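Local coordinates for protein lipoxygenase (Cyanothece sp., PDB 5EK8) that probably inserts molecular oxygen into polyunsaturated fatty acids as a non-heme iron 9R-lipoxygenase, at residues Phe250-Leu255 against Cys447-Tyr452; Asp269-Lys274 against Phe297-Gly302; Asn381-Met386 against Ala469-His474; Ala453-Leu458 against Asp650-Leu655. All coordinates share one frame; numbering follows the deposited sequence.

Interaction 1. Residues Phe250-Leu255 against Cys447-Tyr452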
loop_
_atom_site.group_PDB
_atom_site.type_symbol
_atom_site.label_atom_id
_atom_site.label_comp_id
_atom_site.label_asym_id
_atom_site.label_seq_id
_atom_site.Cartn_x
_atom_site.Cartn_y
_atom_site.Cartn_z
ATOM N N PHE A 250 25.017 -12.359 -0.778
ATOM C CA PHE A 250 24.360 -12.236 0.519
ATOM C C PHE A 250 24.371 -10.785 0.981
ATOM O O PHE A 250 23.333 -10.230 1.363
ATOM C CB PHE A 250 25.047 -13.131 1.552
ATOM C CG PHE A 250 24.457 -13.039 2.931
ATOM C CD1 PHE A 250 25.092 -12.313 3.926
ATOM C CD2 PHE A 250 23.270 -13.689 3.236
ATOM C CE1 PHE A 250 24.556 -12.236 5.200
ATOM C CE2 PHE A 250 22.728 -13.613 4.510
ATOM C CZ PHE A 250 23.372 -12.886 5.492
ATOM N N VAL A 251 25.551 -10.176 0.920
ATOM C CA VAL A 251 25.722 -8.777 1.296
ATOM C C VAL A 251 24.932 -7.857 0.374
ATOM O O VAL A 251 24.207 -6.965 0.838
ATOM C CB VAL A 251 27.208 -8.373 1.270
ATOM C CG1 VAL A 251 27.356 -6.862 1.365
ATOM C CG2 VAL A 251 27.956 -9.067 2.392
ATOM N N LEU A 252 25.069 -8.080 -0.930
ATOM C CA LEU A 252 24.356 -7.271 -1.912
ATOM C C LEU A 252 22.848 -7.256 -1.664
ATOM O O LEU A 252 22.209 -6.213 -1.782
ATOM C CB LEU A 252 24.643 -7.767 -3.329
ATOM C CG LEU A 252 25.973 -7.302 -3.917
ATOM C CD1 LEU A 252 26.162 -7.873 -5.300
ATOM C CD2 LEU A 252 26.043 -5.779 -3.943
ATOM N N ARG A 253 22.283 -8.404 -1.303
ATOM C CA ARG A 253 20.838 -8.493 -1.111
ATOM C C ARG A 253 20.426 -8.000 0.266
ATOM O O ARG A 253 19.290 -7.567 0.462
ATOM C CB ARG A 253 20.348 -9.923 -1.329
ATOM C CG ARG A 253 20.564 -10.422 -2.749
ATOM C CD ARG A 253 20.210 -9.356 -3.784
ATOM N NE ARG A 253 18.767 -9.190 -3.938
ATOM C CZ ARG A 253 18.197 -8.302 -4.749
ATOM N NH1 ARG A 253 16.875 -8.223 -4.830
ATOM N NH2 ARG A 253 18.950 -7.490 -5.475
ATOM N N VAL A 254 21.345 -8.067 1.223
ATOM C CA VAL A 254 21.101 -7.438 2.512
ATOM C C VAL A 254 20.960 -5.932 2.307
ATOM O O VAL A 254 20.078 -5.288 2.883
ATOM C CB VAL A 254 22.230 -7.737 3.518
ATOM C CG1 VAL A 254 22.243 -6.707 4.641
ATOM C CG2 VAL A 254 22.072 -9.141 4.082
ATOM N N LEU A 255 21.821 -5.386 1.451
ATOM C CA LEU A 255 21.831 -3.951 1.170
ATOM C C LEU A 255 20.664 -3.480 0.307
ATOM O O LEU A 255 19.995 -2.497 0.631
ATOM C CB LEU A 255 23.138 -3.554 0.483
ATOM C CG LEU A 255 24.374 -3.378 1.363
ATOM C CD1 LEU A 255 25.574 -3.038 0.495
ATOM C CD2 LEU A 255 24.143 -2.308 2.431
ATOM N N CYS A 447 28.098 2.514 1.206
ATOM C CA CYS A 447 29.192 2.309 0.260
ATOM C C CYS A 447 28.724 2.429 -1.191
ATOM O O CYS A 447 27.552 2.692 -1.453
ATOM C CB CYS A 447 29.834 0.943 0.489
ATOM S SG CYS A 447 28.662 -0.428 0.426
ATOM N N ASP A 448 29.647 2.233 -2.128
ATOM C CA ASP A 448 29.341 2.344 -3.554
ATOM C C ASP A 448 28.353 1.281 -4.027
ATOM O O ASP A 448 27.550 1.535 -4.923
ATOM C CB ASP A 448 30.625 2.262 -4.381
ATOM C CG ASP A 448 31.346 3.589 -4.458
ATOM O OD1 ASP A 448 30.652 4.625 -4.524
ATOM O OD2 ASP A 448 32.597 3.596 -4.450
ATOM N N ASP A 449 28.415 0.098 -3.423
ATOM C CA ASP A 449 27.515 -0.996 -3.779
ATOM C C ASP A 449 26.120 -0.810 -3.185
ATOM O O ASP A 449 25.202 -1.575 -3.486
ATOM C CB ASP A 449 28.095 -2.338 -3.325
ATOM C CG ASP A 449 29.174 -2.860 -4.263
ATOM O OD1 ASP A 449 29.657 -2.088 -5.118
ATOM O OD2 ASP A 449 29.544 -4.047 -4.141
ATOM N N HIS A 450 25.962 0.206 -2.342
ATOM C CA HIS A 450 24.679 0.454 -1.693
ATOM C C HIS A 450 23.705 1.105 -2.670
ATOM O O HIS A 450 23.381 2.290 -2.561
ATOM C CB HIS A 450 24.860 1.327 -0.452
ATOM C CG HIS A 450 23.716 1.250 0.503
ATOM N ND1 HIS A 450 23.668 1.981 1.674
ATOM C CD2 HIS A 450 22.575 0.525 0.471
ATOM C CE1 HIS A 450 22.545 1.713 2.311
ATOM N NE2 HIS A 450 21.862 0.828 1.603
ATOM N N LYS A 451 23.246 0.308 -3.626
ATOM C CA LYS A 451 22.420 0.801 -4.716
ATOM C C LYS A 451 21.118 1.449 -4.235
ATOM O O LYS A 451 20.724 2.511 -4.734
ATOM C CB LYS A 451 22.119 -0.345 -5.685
ATOM C CG LYS A 451 21.242 0.031 -6.860
ATOM C CD LYS A 451 21.058 -1.162 -7.775
ATOM C CE LYS A 451 22.404 -1.732 -8.207
ATOM N NZ LYS A 451 22.248 -2.826 -9.206
ATOM N N TYR A 452 20.450 0.828 -3.268
ATOM C CA TYR A 452 19.158 1.346 -2.843
ATOM C C TYR A 452 19.252 2.769 -2.297
ATOM O O TYR A 452 18.388 3.596 -2.559
ATOM C CB TYR A 452 18.495 0.464 -1.782
ATOM C CG TYR A 452 17.286 1.184 -1.241
ATOM C CD1 TYR A 452 16.142 1.321 -2.018
ATOM C CD2 TYR A 452 17.312 1.800 0.009
ATOM C CE1 TYR A 452 15.048 2.018 -1.554
ATOM C CE2 TYR A 452 16.219 2.501 0.480
ATOM C CZ TYR A 452 15.094 2.606 -0.307
ATOM O OH TYR A 452 14.001 3.300 0.144
HETATM O O HOH W 1 19.748 -0.587 2.953
#
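Leu255, on helix 247-256, lies with its CA 6.0 Å from the CA of His450, where the incoming chain makes a type I turn from Cys447 to His450 and then starts a helix, His450 being both its N-cap and the centre of an inverse gamma turn. The side chains of Leu255 and His450 cross at about a right angle. Leu255 CD2 rests over one face of the imidazole, toward its rim, 4.0 Å from the ring centroid and 17° off the normal, a CH-pi contact. The other branch, Leu255 CD1, turns to Cys447 SG at 4.0 Å. With CG of His450 anti to the backbone N (chi1 -161°), the ring leaves on the side of its own carbonyl carbon and presents a face to Leu255 CD2; its NE2 meets a water at 2.9 Å. That water donates to Leu255 O at 3.0 Å, bridging the two segments, between which no direct hydrogen bond forms, while His450 ND1 bonds to Ile446 N. An alanine at His450 would probably leave the water and Ile446 N without their ring partners and open a gap beside Leu255 CD2. One turn earlier on the helix, Leu252 CD2 touches Asp449 OD2 at 3.9 Å, an oxygen that also forms a salt bridge with Lys303. The side chain of Asn256 bonds to Asp449 O and Tyr452 N. Behind the contact, Val251 and Leu255 pack on strand 303-313 and Phe250 and Val254 on helix 337-377, while Tyr452, about 10 Å from the iron ligand His570 between side chains, meets Trp572 edge-to-face.

Interaction 2. Residues Asp269-Lys274 against Phe297-Gly302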
loop_
_atom_site.group_PDB
_atom_site.type_symbol
_atom_site.label_atom_id
_atom_site.label_comp_id
_atom_site.label_asym_id
_atom_site.label_seq_id
_atom_site.Cartn_x
_atom_site.Cartn_y
_atom_site.Cartn_z
ATOM N N ASP A 269 33.798 0.776 17.042
ATOM C CA ASP A 269 34.386 0.456 15.743
ATOM C C ASP A 269 33.414 0.792 14.615
ATOM O O ASP A 269 32.535 -0.001 14.293
ATOM C CB ASP A 269 34.773 -1.027 15.681
ATOM C CG ASP A 269 35.669 -1.360 14.493
ATOM O OD1 ASP A 269 35.817 -0.521 13.578
ATOM O OD2 ASP A 269 36.224 -2.476 14.478
ATOM N N PRO A 270 33.584 1.967 13.993
ATOM C CA PRO A 270 32.638 2.427 12.968
ATOM C C PRO A 270 32.735 1.646 11.651
ATOM O O PRO A 270 32.016 1.953 10.699
ATOM C CB PRO A 270 33.036 3.892 12.769
ATOM C CG PRO A 270 34.498 3.914 13.077
ATOM C CD PRO A 270 34.699 2.912 14.184
ATOM N N ASN A 271 33.616 0.653 11.591
ATOM C CA ASN A 271 33.678 -0.218 10.419
ATOM C C ASN A 271 32.892 -1.501 10.647
ATOM O O ASN A 271 32.740 -2.321 9.743
ATOM C CB ASN A 271 35.125 -0.552 10.061
ATOM C CG ASN A 271 35.842 0.607 9.394
ATOM O OD1 ASN A 271 35.247 1.364 8.624
ATOM N ND2 ASN A 271 37.130 0.749 9.687
ATOM N N GLN A 272 32.393 -1.666 11.869
ATOM C CA GLN A 272 31.583 -2.828 12.217
ATOM C C GLN A 272 30.102 -2.515 12.072
ATOM O O GLN A 272 29.642 -1.446 12.462
ATOM C CB GLN A 272 31.888 -3.296 13.640
ATOM C CG GLN A 272 33.181 -4.078 13.758
ATOM C CD GLN A 272 33.101 -5.428 13.077
ATOM O OE1 GLN A 272 32.040 -6.053 13.033
ATOM N NE2 GLN A 272 34.226 -5.884 12.533
ATOM N N PHE A 273 29.367 -3.458 11.490
ATOM C CA PHE A 273 27.944 -3.298 11.223
ATOM C C PHE A 273 27.208 -4.558 11.638
ATOM O O PHE A 273 27.824 -5.604 11.838
ATOM C CB PHE A 273 27.685 -3.007 9.741
ATOM C CG PHE A 273 28.076 -1.622 9.308
ATOM C CD1 PHE A 273 27.120 -0.633 9.166
ATOM C CD2 PHE A 273 29.397 -1.313 9.032
ATOM C CE1 PHE A 273 27.473 0.639 8.760
ATOM C CE2 PHE A 273 29.759 -0.039 8.629
ATOM C CZ PHE A 273 28.795 0.938 8.492
ATOM N N LYS A 274 25.891 -4.456 11.766
ATOM C CA LYS A 274 25.070 -5.614 12.081
ATOM C C LYS A 274 23.601 -5.362 11.788
ATOM O O LYS A 274 23.167 -4.217 11.649
ATOM C CB LYS A 274 25.233 -6.019 13.545
ATOM C CG LYS A 274 24.584 -5.063 14.526
ATOM C CD LYS A 274 24.612 -5.614 15.940
ATOM C CE LYS A 274 23.796 -6.882 16.063
ATOM N NZ LYS A 274 23.641 -7.283 17.495
ATOM N N PHE A 297 28.666 -7.586 9.905
ATOM C CA PHE A 297 29.427 -7.280 8.701
ATOM C C PHE A 297 30.575 -6.348 9.049
ATOM O O PHE A 297 30.530 -5.656 10.055
ATOM C CB PHE A 297 28.535 -6.639 7.636
ATOM C CG PHE A 297 27.251 -7.381 7.390
ATOM C CD1 PHE A 297 27.163 -8.326 6.380
ATOM C CD2 PHE A 297 26.131 -7.134 8.171
ATOM C CE1 PHE A 297 25.982 -9.009 6.151
ATOM C CE2 PHE A 297 24.947 -7.816 7.948
ATOM C CZ PHE A 297 24.874 -8.754 6.933
ATOM N N VAL A 298 31.614 -6.344 8.226
ATOM C CA VAL A 298 32.693 -5.386 8.399
ATOM C C VAL A 298 32.846 -4.592 7.103
ATOM O O VAL A 298 32.556 -5.096 6.016
ATOM C CB VAL A 298 34.025 -6.076 8.779
ATOM C CG1 VAL A 298 34.569 -6.910 7.599
ATOM C CG2 VAL A 298 35.048 -5.048 9.257
ATOM N N LEU A 299 33.269 -3.340 7.223
ATOM C CA LEU A 299 33.480 -2.491 6.060
ATOM C C LEU A 299 34.971 -2.338 5.795
ATOM O O LEU A 299 35.700 -1.758 6.600
ATOM C CB LEU A 299 32.829 -1.125 6.265
ATOM C CG LEU A 299 32.945 -0.132 5.108
ATOM C CD1 LEU A 299 32.076 -0.560 3.936
ATOM C CD2 LEU A 299 32.583 1.270 5.573
ATOM N N LYS A 300 35.424 -2.872 4.667
ATOM C CA LYS A 300 36.832 -2.800 4.305
ATOM C C LYS A 300 36.975 -2.257 2.891
ATOM O O LYS A 300 36.585 -2.911 1.926
ATOM C CB LYS A 300 37.489 -4.177 4.430
ATOM C CG LYS A 300 38.794 -4.174 5.215
ATOM C CD LYS A 300 38.956 -5.440 6.052
ATOM C CE LYS A 300 38.906 -6.697 5.195
ATOM N NZ LYS A 300 39.020 -7.944 6.010
ATOM N N ASP A 301 37.514 -1.046 2.787
ATOM C CA ASP A 301 37.780 -0.401 1.502
ATOM C C ASP A 301 36.527 -0.210 0.646
ATOM O O ASP A 301 36.570 -0.371 -0.574
ATOM C CB ASP A 301 38.820 -1.199 0.713
ATOM C CG ASP A 301 40.097 -1.429 1.498
ATOM O OD1 ASP A 301 40.551 -0.495 2.197
ATOM O OD2 ASP A 301 40.643 -2.550 1.416
ATOM N N GLY A 302 35.420 0.141 1.289
ATOM C CA GLY A 302 34.183 0.432 0.584
ATOM C C GLY A 302 33.399 -0.807 0.202
ATOM O O GLY A 302 32.486 -0.752 -0.623
#
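Phe273 and Phe297 exchange two backbone hydrogen bonds of equal length but unequal approach. Phe297 N donates to Phe273 O at 2.9 Å along a nearly straight N-H...O line (172°), yet it stands above the carbonyl plane, 51° out of it. In the return bond, Phe273 N to Phe297 O, the donor is tilted much less from the acceptor's plane. The short segments 272-274 and 297-300 run antiparallel, with 143° between their directions. A third bond, Leu299 N to Asn271 O at 2.8 Å, carries the pairing one residue beyond the strand, into the type I turn Asp269-Gln272. There Asp269 OD1 accepts from Asn271 N at 3.2 Å, an Asx turn. The arrangement belongs to an antiparallel sheet in which strand 272-277 runs between strands 264-266 and 291-300, the turn lying in the connection from strand 264-266. Phe273 and Phe297, a hydrogen-bonded pair, put their side chains on one face of the sheet, with the two CB atoms 4.3 Å apart. Leu299 lies alongside Phe273 and points the same way, its CB 4.0 Å from Phe273 CE2. Gln272 and Val298, the adjacent non-hydrogen-bonded pair, occupy the other face, where their side chains meet at an oblique angle. The edge of the Phe297 ring, at CD2, approaches Lys274 CA at 4.3 Å, and the same ring packs against Phe250, Val251 and Val254 of helix 247-256. Lys274 directs its CB away from this partner strand, and its NZ forms salt bridges with Glu294 and Asp510.

Interaction 3. Residues Asn381-Met386 against Ala469-His474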
loop_
_atom_site.group_PDB
_atom_site.type_symbol
_atom_site.label_atom_id
_atom_site.label_comp_id
_atom_site.label_asym_id
_atom_site.label_seq_id
_atom_site.Cartn_x
_atom_site.Cartn_y
_atom_site.Cartn_z
ATOM N N ASN A 381 -8.510 22.309 -3.781
ATOM C CA ASN A 381 -7.089 22.570 -3.580
ATOM C C ASN A 381 -6.200 21.758 -4.528
ATOM O O ASN A 381 -6.262 20.529 -4.554
ATOM C CB ASN A 381 -6.705 22.290 -2.126
ATOM C CG ASN A 381 -5.407 22.962 -1.728
ATOM O OD1 ASN A 381 -4.369 22.761 -2.360
ATOM N ND2 ASN A 381 -5.463 23.780 -0.682
ATOM N N PRO A 382 -5.365 22.456 -5.314
ATOM C CA PRO A 382 -4.443 21.893 -6.308
ATOM C C PRO A 382 -3.625 20.711 -5.798
ATOM O O PRO A 382 -3.243 19.859 -6.599
ATOM C CB PRO A 382 -3.514 23.072 -6.646
ATOM C CG PRO A 382 -4.010 24.245 -5.846
ATOM C CD PRO A 382 -5.387 23.924 -5.375
ATOM N N ILE A 383 -3.364 20.660 -4.495
ATOM C CA ILE A 383 -2.607 19.558 -3.905
ATOM C C ILE A 383 -3.292 18.213 -4.185
ATOM O O ILE A 383 -2.629 17.176 -4.303
ATOM C CB ILE A 383 -2.416 19.767 -2.390
ATOM C CG1 ILE A 383 -1.477 20.947 -2.149
ATOM C CG2 ILE A 383 -1.832 18.530 -1.731
ATOM C CD1 ILE A 383 -0.095 20.738 -2.725
ATOM N N ARG A 384 -4.615 18.244 -4.318
ATOM C CA ARG A 384 -5.372 17.079 -4.771
ATOM C C ARG A 384 -4.778 16.498 -6.053
ATOM O O ARG A 384 -4.411 15.320 -6.112
ATOM C CB ARG A 384 -6.832 17.450 -5.015
ATOM C CG ARG A 384 -7.594 16.402 -5.807
ATOM C CD ARG A 384 -8.620 17.049 -6.717
ATOM N NE ARG A 384 -9.735 16.152 -6.997
ATOM C CZ ARG A 384 -10.898 16.547 -7.496
ATOM N NH1 ARG A 384 -11.863 15.663 -7.711
ATOM N NH2 ARG A 384 -11.098 17.829 -7.776
ATOM N N LEU A 385 -4.666 17.357 -7.063
ATOM C CA LEU A 385 -4.112 16.993 -8.363
ATOM C C LEU A 385 -2.727 16.377 -8.238
ATOM O O LEU A 385 -2.282 15.632 -9.112
ATOM C CB LEU A 385 -4.050 18.225 -9.273
ATOM C CG LEU A 385 -5.192 18.436 -10.271
ATOM C CD1 LEU A 385 -6.547 18.196 -9.631
ATOM C CD2 LEU A 385 -5.125 19.836 -10.852
ATOM N N MET A 386 -2.052 16.688 -7.140
ATOM C CA MET A 386 -0.702 16.208 -6.917
ATOM C C MET A 386 -0.679 14.885 -6.158
ATOM O O MET A 386 0.186 14.041 -6.403
ATOM C CB MET A 386 0.097 17.265 -6.168
ATOM C CG MET A 386 1.392 16.772 -5.570
ATOM S SD MET A 386 2.277 18.120 -4.784
ATOM C CE MET A 386 3.698 17.241 -4.167
ATOM N N ALA A 469 8.513 23.120 -7.196
ATOM C CA ALA A 469 7.971 23.689 -8.426
ATOM C C ALA A 469 6.448 23.786 -8.387
ATOM O O ALA A 469 5.876 24.851 -8.633
ATOM C CB ALA A 469 8.411 22.869 -9.617
ATOM N N PHE A 470 5.803 22.669 -8.069
ATOM C CA PHE A 470 4.347 22.597 -8.025
ATOM C C PHE A 470 3.773 23.621 -7.061
ATOM O O PHE A 470 2.862 24.376 -7.412
ATOM C CB PHE A 470 3.894 21.191 -7.625
ATOM C CG PHE A 470 2.405 20.990 -7.688
ATOM C CD1 PHE A 470 1.601 21.279 -6.593
ATOM C CD2 PHE A 470 1.811 20.495 -8.838
ATOM C CE1 PHE A 470 0.235 21.089 -6.649
ATOM C CE2 PHE A 470 0.445 20.300 -8.904
ATOM C CZ PHE A 470 -0.346 20.598 -7.809
ATOM N N PHE A 471 4.311 23.641 -5.845
ATOM C CA PHE A 471 3.863 24.578 -4.825
ATOM C C PHE A 471 4.014 26.013 -5.299
ATOM O O PHE A 471 3.146 26.851 -5.049
ATOM C CB PHE A 471 4.638 24.371 -3.524
ATOM C CG PHE A 471 3.996 23.388 -2.588
ATOM C CD1 PHE A 471 3.408 23.817 -1.410
ATOM C CD2 PHE A 471 3.969 22.036 -2.892
ATOM C CE1 PHE A 471 2.814 22.916 -0.548
ATOM C CE2 PHE A 471 3.376 21.129 -2.035
ATOM C CZ PHE A 471 2.799 21.569 -0.861
ATOM N N ALA A 472 5.117 26.296 -5.985
ATOM C CA ALA A 472 5.347 27.635 -6.514
ATOM C C ALA A 472 4.281 28.009 -7.545
ATOM O O ALA A 472 3.710 29.100 -7.495
ATOM C CB ALA A 472 6.737 27.737 -7.125
ATOM N N LYS A 473 4.011 27.089 -8.469
ATOM C CA LYS A 473 3.074 27.346 -9.563
ATOM C C LYS A 473 1.645 27.611 -9.082
ATOM O O LYS A 473 0.991 28.543 -9.552
ATOM C CB LYS A 473 3.079 26.169 -10.547
ATOM C CG LYS A 473 1.940 26.206 -11.555
ATOM C CD LYS A 473 1.992 25.027 -12.514
ATOM C CE LYS A 473 3.186 25.125 -13.448
ATOM N NZ LYS A 473 3.169 24.052 -14.484
ATOM N N HIS A 474 1.165 26.794 -8.151
ATOM C CA HIS A 474 -0.220 26.887 -7.696
ATOM C C HIS A 474 -0.354 27.563 -6.333
ATOM O O HIS A 474 -1.326 27.327 -5.618
ATOM C CB HIS A 474 -0.853 25.495 -7.627
ATOM C CG HIS A 474 -0.673 24.685 -8.872
ATOM N ND1 HIS A 474 -1.539 24.761 -9.941
ATOM C CD2 HIS A 474 0.267 23.772 -9.214
ATOM C CE1 HIS A 474 -1.137 23.935 -10.891
ATOM N NE2 HIS A 474 -0.043 23.324 -10.475
#
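Phe470 projects from the last turn of helix 451-473 into the hollow between Pro382 and Met386, at the start of helix 383-391, in a helix-to-helix packing that includes Met-aromatic contacts. Both faces of its ring are filled. Met386 CB lies over one, 4.0 Å from the centroid and 21° off the normal, and His474 CD2, from its own segment, sits over the centre of the other. At the edge of the ring, CZ points to Pro382 O. The Met386 side chain runs at a slant to that of Phe470: with CG anti to the backbone N (chi1 165°) and the chain extended beyond it, SD comes 3.7 Å from Phe470 CD1 and also meets Phe471 CE2 at 4.2 Å. Ile383 CD1 fills the notch between the two aromatic rings, 4.0 Å from Phe470 CE1 and 3.5 Å from Phe471 CZ. Beyond them, the side chains of Pro382 and His474 pass one another running opposite ways, with their CB atoms 3.7 Å apart. An alanine at Phe470 would probably open a gap between Met386 and His474 and take away the ring that His474 CD2 rests on. Helix 475-480, which begins straight after His474, packs through Ile478 on Pro382, Ile383 and Phe471, and helix 549-574 backs Met386 and Phe471. The first turn of helix 383-391 is capped by Asn381, whose OD1 accepts from Ile383 N at 3.2 Å, in the carbonyl plane and on a lone pair.

Interaction 4. Residues Ala453-Leu458 against Asp650-Leu655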
loop_
_atom_site.group_PDB
_atom_site.type_symbol
_atom_site.label_atom_id
_atom_site.label_comp_id
_atom_site.label_asym_id
_atom_site.label_seq_id
_atom_site.Cartn_x
_atom_site.Cartn_y
_atom_site.Cartn_z
ATOM N N ALA A 453 20.290 3.045 -1.518
ATOM C CA ALA A 453 20.441 4.363 -0.915
ATOM C C ALA A 453 20.656 5.433 -1.979
ATOM O O ALA A 453 20.010 6.482 -1.956
ATOM C CB ALA A 453 21.584 4.361 0.070
ATOM N N LYS A 454 21.565 5.157 -2.909
ATOM C CA LYS A 454 21.814 6.057 -4.031
ATOM C C LYS A 454 20.512 6.339 -4.789
ATOM O O LYS A 454 20.129 7.502 -4.996
ATOM C CB LYS A 454 22.868 5.457 -4.970
ATOM C CG LYS A 454 24.244 5.280 -4.329
ATOM C CD LYS A 454 25.065 4.209 -5.038
ATOM C CE LYS A 454 26.121 4.800 -5.962
ATOM N NZ LYS A 454 27.223 5.453 -5.200
ATOM N N ALA A 455 19.832 5.262 -5.178
ATOM C CA ALA A 455 18.562 5.358 -5.895
ATOM C C ALA A 455 17.544 6.225 -5.156
ATOM O O ALA A 455 16.960 7.156 -5.723
ATOM C CB ALA A 455 17.996 3.971 -6.120
ATOM N N ALA A 456 17.361 5.913 -3.878
ATOM C CA ALA A 456 16.393 6.585 -3.021
ATOM C C ALA A 456 16.690 8.072 -2.876
ATOM O O ALA A 456 15.781 8.894 -2.944
ATOM C CB ALA A 456 16.356 5.919 -1.653
ATOM N N ASN A 457 17.956 8.421 -2.681
ATOM C CA ASN A 457 18.324 9.826 -2.537
ATOM C C ASN A 457 18.144 10.611 -3.835
ATOM O O ASN A 457 17.662 11.751 -3.816
ATOM C CB ASN A 457 19.763 9.953 -2.040
ATOM C CG ASN A 457 19.850 9.992 -0.526
ATOM O OD1 ASN A 457 19.637 11.038 0.092
ATOM N ND2 ASN A 457 20.160 8.851 0.081
ATOM N N LEU A 458 18.517 9.999 -4.957
ATOM C CA LEU A 458 18.290 10.607 -6.267
ATOM C C LEU A 458 16.804 10.906 -6.466
ATOM O O LEU A 458 16.408 12.037 -6.806
ATOM C CB LEU A 458 18.791 9.686 -7.377
ATOM C CG LEU A 458 19.459 10.325 -8.597
ATOM C CD1 LEU A 458 19.826 9.244 -9.598
ATOM C CD2 LEU A 458 18.581 11.393 -9.245
ATOM N N ASP A 650 19.299 8.740 -16.961
ATOM C CA ASP A 650 20.592 8.097 -17.144
ATOM C C ASP A 650 21.356 7.864 -15.841
ATOM O O ASP A 650 22.125 6.910 -15.742
ATOM C CB ASP A 650 21.441 8.927 -18.105
ATOM C CG ASP A 650 20.686 9.301 -19.363
ATOM O OD1 ASP A 650 20.576 8.449 -20.270
ATOM O OD2 ASP A 650 20.195 10.447 -19.442
ATOM N N GLN A 651 21.157 8.732 -14.853
ATOM C CA GLN A 651 21.792 8.543 -13.549
ATOM C C GLN A 651 21.174 7.331 -12.872
ATOM O O GLN A 651 21.839 6.618 -12.117
ATOM C CB GLN A 651 21.641 9.782 -12.658
ATOM C CG GLN A 651 22.075 11.102 -13.288
ATOM C CD GLN A 651 21.072 11.629 -14.303
ATOM O OE1 GLN A 651 20.107 10.947 -14.645
ATOM N NE2 GLN A 651 21.299 12.844 -14.790
ATOM N N PHE A 652 19.893 7.103 -13.149
ATOM C CA PHE A 652 19.215 5.907 -12.670
ATOM C C PHE A 652 19.712 4.692 -13.437
ATOM O O PHE A 652 19.867 3.612 -12.868
ATOM C CB PHE A 652 17.695 6.040 -12.803
ATOM C CG PHE A 652 17.037 6.680 -11.613
ATOM C CD1 PHE A 652 17.067 6.062 -10.374
ATOM C CD2 PHE A 652 16.388 7.896 -11.731
ATOM C CE1 PHE A 652 16.462 6.649 -9.272
ATOM C CE2 PHE A 652 15.777 8.484 -10.636
ATOM C CZ PHE A 652 15.813 7.859 -9.406
ATOM N N ALA A 653 19.955 4.875 -14.733
ATOM C CA ALA A 653 20.533 3.813 -15.553
ATOM C C ALA A 653 21.905 3.383 -15.020
ATOM O O ALA A 653 22.246 2.199 -15.035
ATOM C CB ALA A 653 20.641 4.262 -17.003
ATOM N N GLU A 654 22.680 4.353 -14.537
ATOM C CA GLU A 654 24.016 4.095 -13.995
ATOM C C GLU A 654 23.967 3.253 -12.725
ATOM O O GLU A 654 24.981 2.706 -12.291
ATOM C CB GLU A 654 24.742 5.413 -13.713
ATOM C CG GLU A 654 25.137 6.184 -14.964
ATOM C CD GLU A 654 25.667 7.569 -14.655
ATOM O OE1 GLU A 654 25.461 8.048 -13.520
ATOM O OE2 GLU A 654 26.291 8.179 -15.550
ATOM N N LEU A 655 22.782 3.161 -12.128
ATOM C CA LEU A 655 22.571 2.336 -10.949
ATOM C C LEU A 655 21.809 1.066 -11.316
ATOM O O LEU A 655 21.416 0.295 -10.446
ATOM C CB LEU A 655 21.816 3.125 -9.878
ATOM C CG LEU A 655 22.462 4.451 -9.468
ATOM C CD1 LEU A 655 21.563 5.227 -8.506
ATOM C CD2 LEU A 655 23.834 4.201 -8.858
#
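Leu458, Ala455 and Lys454 meet Gln651, Phe652 and Leu655 in a largely apolar packing with no hydrogen bond across it, which joins the early turns of helix 451-473 to the short helix 649-653 and the residues just after it. The clearest evidence is Leu458 CD1, which stands over the centre of the Phe652 ring, 4.0 Å from the centroid and only 1° off the normal, a CH-pi contact. The same methyl touches Gln651 CB at 3.6 Å, where the two side chains cross at about a right angle. The methyl thus meets both the Phe652 ring and Gln651. The rim of Phe652 leans on the other helix itself: CE1 approaches Ala455 O at 3.6 Å, and CZ reaches Leu458 CB at 4.0 Å. Leu655, whose CG stands beside its backbone N (chi1 -55°), sets its two methyls against the preceding turn. CD1 meets Ala455 N at 3.8 Å and Lys454 CB at the same distance, and CD2 lies 3.7 Å from Lys454 CE. The aliphatic part of the lysine thus serves as a wall, while its NZ has a long, weak ion pair with Asp448. Farther along, Phe652 also packs on Tyr459 and Ile462 of helix 451-473, and from helix 549-574 Trp572 backs Ala455 and Phe564 backs Ala456.

Overall arrangement
From the N terminus, interaction 1 opens on helix 247-256 and closes nearly 200 residues later where helix 451-473 begins. Within that span lies interaction 2, a short closure between strands 272-277 and 291-300; the two touch, among other places where Cys447 packs against Gly302. Interaction 3 opens at 381-386, still inside the span of interaction 1, and closes beyond it at 469-474, so the two cross. It also crosses interaction 4, which starts at 453-458 and closes close to the C terminus. Interactions 1 and 4 follow in series and touch. Helix 451-473 takes part in interactions 1, 3 and 4, linking the sheet side, helix 383-391 and the C-terminal part.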